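Local coordinates for protein dienelactone hydrolase (Anabaena variabilis, PDB 2O2G) that probably works as a hydrolase of the dienelactone hydrolase family, built on the alpha/beta-hydrolase fold, at residues P10-V15 / G26-P31; G36-H42 / A66-L72. All coordinates share one frame; numbering follows the deposited sequence. Where two conformers were deposited one is given.

Contact 1. Residues P10-V15 / G26-P31. With EDO (1,2-ethanediol), chain D.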
loop_
_atom_site.group_PDB
_atom_site.type_symbol
_atom_site.label_atom_id
_atom_site.label_comp_id
_atom_site.label_asym_id
_atom_site.label_seq_id
_atom_site.Cartn_x
_atom_site.Cartn_y
_atom_site.Cartn_z
ATOM N N PRO A 10 17.814 10.638 -4.731
ATOM C CA PRO A 10 17.243 9.690 -5.682
ATOM C C PRO A 10 16.267 10.351 -6.682
ATOM O O PRO A 10 15.576 11.301 -6.354
ATOM C CB PRO A 10 16.570 8.663 -4.776
ATOM C CG PRO A 10 16.228 9.404 -3.548
ATOM C CD PRO A 10 17.316 10.422 -3.363
ATOM N N GLN A 11 16.250 9.840 -7.898
ATOM C CA GLN A 11 15.458 10.397 -8.969
ATOM C C GLN A 11 14.065 9.762 -9.050
ATOM O O GLN A 11 13.857 8.580 -8.741
ATOM C CB GLN A 11 16.169 10.141 -10.277
ATOM C CG GLN A 11 17.609 10.662 -10.374
ATOM C CD GLN A 11 18.404 9.953 -11.473
ATOM O OE1 GLN A 11 18.368 8.718 -11.575
ATOM N NE2 GLN A 11 19.145 10.726 -12.274
ATOM N N GLU A 12 13.117 10.551 -9.526
ATOM C CA GLU A 12 11.735 10.113 -9.638
ATOM C C GLU A 12 11.499 9.816 -11.136
ATOM O O GLU A 12 11.767 10.658 -11.982
ATOM C CB GLU A 12 10.894 11.272 -9.145
ATOM C CG GLU A 12 9.598 10.939 -8.602
ATOM C CD GLU A 12 8.843 12.182 -8.138
ATOM O OE1 GLU A 12 9.384 13.048 -7.381
ATOM O OE2 GLU A 12 7.697 12.273 -8.577
ATOM N N TYR A 13 11.075 8.601 -11.439
ATOM C CA TYR A 13 10.810 8.170 -12.793
ATOM C C TYR A 13 9.334 8.013 -13.050
ATOM O O TYR A 13 8.661 7.264 -12.359
ATOM C CB TYR A 13 11.506 6.845 -13.114
ATOM C CG TYR A 13 12.982 7.015 -13.258
ATOM C CD1 TYR A 13 13.820 7.065 -12.155
ATOM C CD2 TYR A 13 13.543 7.155 -14.506
ATOM C CE1 TYR A 13 15.205 7.277 -12.331
ATOM C CE2 TYR A 13 14.880 7.345 -14.676
ATOM C CZ TYR A 13 15.704 7.412 -13.596
ATOM O OH TYR A 13 17.056 7.608 -13.841
ATOM N N ALA A 14 8.873 8.632 -14.132
ATOM C CA ALA A 14 7.491 8.503 -14.591
ATOM C C ALA A 14 7.409 7.229 -15.429
ATOM O O ALA A 14 7.875 7.212 -16.563
ATOM C CB ALA A 14 7.113 9.723 -15.431
ATOM N N VAL A 15 6.831 6.167 -14.866
ATOM C CA VAL A 15 6.745 4.891 -15.547
ATOM C C VAL A 15 5.316 4.547 -16.022
ATOM O O VAL A 15 4.342 5.081 -15.502
ATOM C CB VAL A 15 7.294 3.768 -14.633
ATOM C CG1 VAL A 15 8.709 4.119 -14.202
ATOM C CG2 VAL A 15 6.422 3.542 -13.370
ATOM N N GLY A 26 2.774 5.553 -13.054
ATOM C CA GLY A 26 3.499 5.350 -11.831
ATOM C C GLY A 26 4.640 6.295 -11.643
ATOM O O GLY A 26 5.144 6.876 -12.596
ATOM N N ASN A 27 5.059 6.409 -10.389
ATOM C CA ASN A 27 6.201 7.240 -10.068
ATOM C C ASN A 27 7.125 6.293 -9.260
ATOM O O ASN A 27 6.790 5.840 -8.138
ATOM C CB ASN A 27 5.771 8.564 -9.380
ATOM C CG ASN A 27 4.911 9.542 -10.318
ATOM O OD1 ASN A 27 5.004 9.556 -11.565
ATOM N ND2 ASN A 27 4.120 10.404 -9.669
ATOM N N LEU A 28 8.264 5.949 -9.891
ATOM C CA LEU A 28 9.241 5.026 -9.337
ATOM C C LEU A 28 10.469 5.733 -8.841
ATOM O O LEU A 28 11.083 6.530 -9.572
ATOM C CB LEU A 28 9.668 4.027 -10.420
ATOM C CG LEU A 28 10.679 2.913 -10.112
ATOM C CD1 LEU A 28 10.179 1.861 -9.106
ATOM C CD2 LEU A 28 11.039 2.255 -11.442
ATOM N N VAL A 29 10.830 5.462 -7.595
ATOM C CA VAL A 29 12.082 5.996 -7.032
ATOM C C VAL A 29 12.873 4.823 -6.453
ATOM O O VAL A 29 12.328 4.060 -5.680
ATOM C CB VAL A 29 11.841 6.991 -5.876
ATOM C CG1 VAL A 29 13.166 7.445 -5.292
ATOM C CG2 VAL A 29 11.047 8.174 -6.330
ATOM N N ILE A 30 14.160 4.704 -6.793
ATOM C CA ILE A 30 14.983 3.595 -6.275
ATOM C C ILE A 30 16.279 4.142 -5.713
ATOM O O ILE A 30 17.207 4.417 -6.488
ATOM C CB ILE A 30 15.360 2.573 -7.379
ATOM C CG1 ILE A 30 14.119 1.980 -8.032
ATOM C CG2 ILE A 30 16.205 1.409 -6.763
ATOM C CD1 ILE A 30 14.380 1.153 -9.275
ATOM N N PRO A 31 16.342 4.368 -4.393
ATOM C CA PRO A 31 17.642 4.876 -3.916
ATOM C C PRO A 31 18.788 3.901 -4.132
ATOM O O PRO A 31 18.575 2.704 -4.173
ATOM C CB PRO A 31 17.424 5.063 -2.410
ATOM C CG PRO A 31 15.906 5.054 -2.191
ATOM C CD PRO A 31 15.356 4.224 -3.296
HETATM C C1 EDO D . 3.193 9.042 -15.933
HETATM O O1 EDO D . 3.785 7.934 -15.209
HETATM C C2 EDO D . 3.583 9.110 -17.402
HETATM O O2 EDO D . 3.820 7.805 -17.963
HETATM O O HOH W 1 15.526 6.547 -8.488
#
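Tyr13 and Leu28 sit opposite each other as an antiparallel hydrogen-bonded pair, and their side chains illustrate how neighbours on one face of a sheet can start together and part. Tyr13 N donates to Leu28 O, and Leu28 N returns the bond to Tyr13 O at 2.8 Å, almost straight (173° at the hydrogen). Val15 and Gly26 form a second such pair, N to O in both directions. Tyr13 CB and Leu28 CB are 4.3 Å apart. Beyond them the phenol swings off, with CG placed anti to the carbonyl carbon (chi1 -72°); Tyr13 CB lies nearest Leu28 O, and the ring turns its edge to that oxygen. Tyr13 OH donates to Gln11 OE1 (2.8 Å) from above the carbonyl plane. On the same face Val15 crosses Leu28 at an angle, Val15 CG1 lying 3.9 Å from Leu28 CB, while Val15 CG2 rests against the bare backbone of Gly26. On the other face Val29 divides its methyls: Val29 CG1 meets Pro10 CB at 3.7 Å, and Val29 CG2 lies 3.9 Å from Glu12 CG. The extended Glu12 chain carries its carboxylate onward to a salt bridge with Arg54. Where direct backbone pairing lapses, a water takes the Ile30 N-H and donates to Gln11 O at 2.6 Å; beside Val15, an ethanediol, probably from the crystallisation liquor, donates from O1 to Val15 O. The chemistry implies a hairpin held chiefly by backbone bonds, with modest apolar contacts on both faces.

Contact 2. Residues G36-H42 / A66-L72; sequences GIVLFAH and ATLLIDL
Leu39 and Leu68 lie side by side and point the same way, so closely that Leu39 CD1 and Leu68 CD2, 3.4 Å apart, are tighter than ordinary van der Waals contact. Leu39 CD1 is the bump, set in the hollow between Leu68 and Ile70, with Ile70 CG2 4.0 Å from Leu39 CD1. Further back on this face the small Ala66 receives Ile37, whose CG1 comes within 3.5 Å of Ala66 CB. On the reverse face Leu69 CD2 sits over the Phe40 ring, 3.8 Å from its centroid and 23° off the normal, a CH-pi contact, while Thr67 CG2 touches the ring edge. Four backbone bonds of the parallel pair run from Gly36 to Leu68. Past them the strands part, and a water donates to both Phe40 O and Ile70 O. His42 spans the widening gap: chi1 of 60° places His42 CG between its backbone N and carbonyl carbon, and His42 NE2 accepts the Leu72 N-H, with Leu72 N 3.1 Å away and tilted from the ring plane. Leu72 CD1 meanwhile packs against Ala41. Helix 91-107 packs on Leu39 and Ile70, and helix 51-63 on Phe40 and Leu69. This is the beta-alpha-beta crossover of the alpha/beta-hydrolase fold, its parallel strands joined through helix 51-63 and buried in the central sheet.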
loop_
_atom_site.group_PDB
_atom_site.type_symbol
_atom_site.label_atom_id
_atom_site.label_comp_id
_atom_site.label_asym_id
_atom_site.label_seq_id
_atom_site.Cartn_x
_atom_site.Cartn_y
_atom_site.Cartn_z
ATOM N N GLY A 36 14.579 -3.288 -0.867
ATOM C CA GLY A 36 13.130 -3.450 -0.800
ATOM C C GLY A 36 12.424 -2.370 -1.585
ATOM O O GLY A 36 12.995 -1.283 -1.807
ATOM N N ILE A 37 11.210 -2.690 -2.057
ATOM C CA ILE A 37 10.389 -1.704 -2.724
ATOM C C ILE A 37 8.978 -1.775 -2.153
ATOM O O ILE A 37 8.419 -2.868 -1.958
ATOM C CB ILE A 37 10.385 -1.852 -4.256
ATOM C CG1 ILE A 37 9.717 -0.616 -4.894
ATOM C CG2 ILE A 37 9.726 -3.145 -4.688
ATOM C CD1 ILE A 37 9.992 -0.470 -6.372
ATOM N N VAL A 38 8.435 -0.595 -1.878
ATOM C CA VAL A 38 7.090 -0.464 -1.355
ATOM C C VAL A 38 6.125 0.035 -2.439
ATOM O O VAL A 38 6.247 1.159 -2.950
ATOM C CB VAL A 38 7.089 0.495 -0.179
ATOM C CG1 VAL A 38 5.671 0.664 0.375
ATOM C CG2 VAL A 38 8.071 -0.015 0.886
ATOM N N LEU A 39 5.176 -0.821 -2.785
ATOM C CA LEU A 39 4.138 -0.484 -3.722
ATOM C C LEU A 39 2.951 0.083 -2.933
ATOM O O LEU A 39 2.447 -0.565 -1.998
ATOM C CB LEU A 39 3.739 -1.707 -4.516
ATOM C CG LEU A 39 2.677 -1.573 -5.623
ATOM C CD1 LEU A 39 2.995 -0.634 -6.761
ATOM C CD2 LEU A 39 2.471 -2.928 -6.198
ATOM N N PHE A 40 2.513 1.288 -3.311
ATOM C CA PHE A 40 1.406 1.983 -2.633
ATOM C C PHE A 40 0.039 1.803 -3.281
ATOM O O PHE A 40 -0.077 2.013 -4.455
ATOM C CB PHE A 40 1.667 3.488 -2.607
ATOM C CG PHE A 40 2.677 3.908 -1.631
ATOM C CD1 PHE A 40 4.011 3.635 -1.841
ATOM C CD2 PHE A 40 2.312 4.642 -0.502
ATOM C CE1 PHE A 40 4.959 4.046 -0.932
ATOM C CE2 PHE A 40 3.263 5.070 0.391
ATOM C CZ PHE A 40 4.581 4.757 0.190
ATOM N N ALA A 41 -0.961 1.364 -2.516
ATOM C CA ALA A 41 -2.352 1.271 -2.946
ATOM C C ALA A 41 -3.015 2.489 -2.342
ATOM O O ALA A 41 -3.126 2.580 -1.127
ATOM C CB ALA A 41 -3.004 0.012 -2.403
ATOM N N HIS A 42 -3.421 3.431 -3.181
ATOM C CA HIS A 42 -4.028 4.669 -2.733
ATOM C C HIS A 42 -5.472 4.403 -2.349
ATOM O O HIS A 42 -6.030 3.328 -2.655
ATOM C CB HIS A 42 -3.904 5.771 -3.825
ATOM C CG HIS A 42 -4.572 5.417 -5.134
ATOM N ND1 HIS A 42 -5.944 5.331 -5.280
ATOM C CD2 HIS A 42 -4.052 5.117 -6.351
ATOM C CE1 HIS A 42 -6.233 4.990 -6.528
ATOM N NE2 HIS A 42 -5.103 4.872 -7.203
ATOM N N ALA A 66 13.049 1.679 -1.875
ATOM C CA ALA A 66 12.493 2.064 -3.158
ATOM C C ALA A 66 11.013 2.207 -2.974
ATOM O O ALA A 66 10.442 1.595 -2.059
ATOM C CB ALA A 66 12.763 0.997 -4.218
ATOM N N THR A 67 10.382 3.007 -3.841
ATOM C CA THR A 67 8.911 3.180 -3.811
ATOM C C THR A 67 8.288 3.249 -5.220
ATOM O O THR A 67 8.915 3.750 -6.156
ATOM C CB THR A 67 8.488 4.464 -3.045
ATOM O OG1 THR A 67 8.986 5.639 -3.711
ATOM C CG2 THR A 67 9.016 4.428 -1.609
ATOM N N LEU A 68 7.079 2.722 -5.344
ATOM C CA LEU A 68 6.252 2.844 -6.561
ATOM C C LEU A 68 4.865 3.333 -6.146
ATOM O O LEU A 68 4.124 2.630 -5.483
ATOM C CB LEU A 68 6.135 1.539 -7.325
ATOM C CG LEU A 68 5.224 1.584 -8.565
ATOM C CD1 LEU A 68 5.714 2.662 -9.553
ATOM C CD2 LEU A 68 5.140 0.198 -9.198
ATOM N N LEU A 69 4.594 4.597 -6.460
ATOM C CA LEU A 69 3.310 5.221 -6.244
ATOM C C LEU A 69 2.623 5.068 -7.583
ATOM O O LEU A 69 3.120 5.550 -8.581
ATOM C CB LEU A 69 3.518 6.680 -5.886
ATOM C CG LEU A 69 4.095 6.883 -4.476
ATOM C CD1 LEU A 69 4.858 8.178 -4.412
ATOM C CD2 LEU A 69 3.000 6.840 -3.465
ATOM N N ILE A 70 1.489 4.385 -7.581
ATOM C CA ILE A 70 0.747 4.071 -8.796
ATOM C C ILE A 70 -0.723 4.484 -8.800
ATOM O O ILE A 70 -1.356 4.583 -7.758
ATOM C CB ILE A 70 0.887 2.547 -9.011
ATOM C CG1 ILE A 70 0.693 2.182 -10.468
ATOM C CG2 ILE A 70 0.014 1.725 -8.039
ATOM C CD1 ILE A 70 1.241 0.851 -10.770
ATOM N N ASP A 71 -1.264 4.752 -9.974
ATOM C CA ASP A 71 -2.679 4.948 -10.110
ATOM C C ASP A 71 -3.213 3.538 -10.354
ATOM O O ASP A 71 -2.807 2.865 -11.308
ATOM C CB ASP A 71 -3.019 5.849 -11.304
ATOM C CG ASP A 71 -2.701 7.320 -11.052
ATOM O OD1 ASP A 71 -2.681 7.753 -9.879
ATOM O OD2 ASP A 71 -2.509 8.029 -12.048
ATOM N N LEU A 72 -4.125 3.075 -9.518
ATOM C CA LEU A 72 -4.715 1.767 -9.732
ATOM C C LEU A 72 -5.706 1.773 -10.876
ATOM O O LEU A 72 -6.021 0.706 -11.432
ATOM C CB LEU A 72 -5.346 1.239 -8.446
ATOM C CG LEU A 72 -4.241 0.875 -7.425
ATOM C CD1 LEU A 72 -4.886 0.441 -6.118
ATOM C CD2 LEU A 72 -3.323 -0.214 -7.917
HETATM O O HOH W 2 -0.256 5.074 -5.150
#

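Overall arrangement
Contacts 1 and 2 are successive slices across one mixed sheet, their centres about 10 Å apart. Strand 22-29 is the seam: it pairs outward with the edge strand in contact 1 and inward, antiparallel, with strand 66-70 of contact 2. Probable hydrogen bonds cross the seam from Asn27 N to Leu69 O (2.8 Å) and from Thr67 N to Val29 O (2.9 Å), and Pro31 packs on Ala66. The centre of contact 1 lies about 16 Å from the centre of the chain and that of contact 2 about 6 Å; contact 2 is wholly buried, contact 1 only partly. Contact 2 also approaches the probable active site: Ala41 touches the presumed nucleophile elbow, and the His42 side chain is about 4 Å from a sulfate, probably from the crystallisation liquor, which merely hints at a pocket.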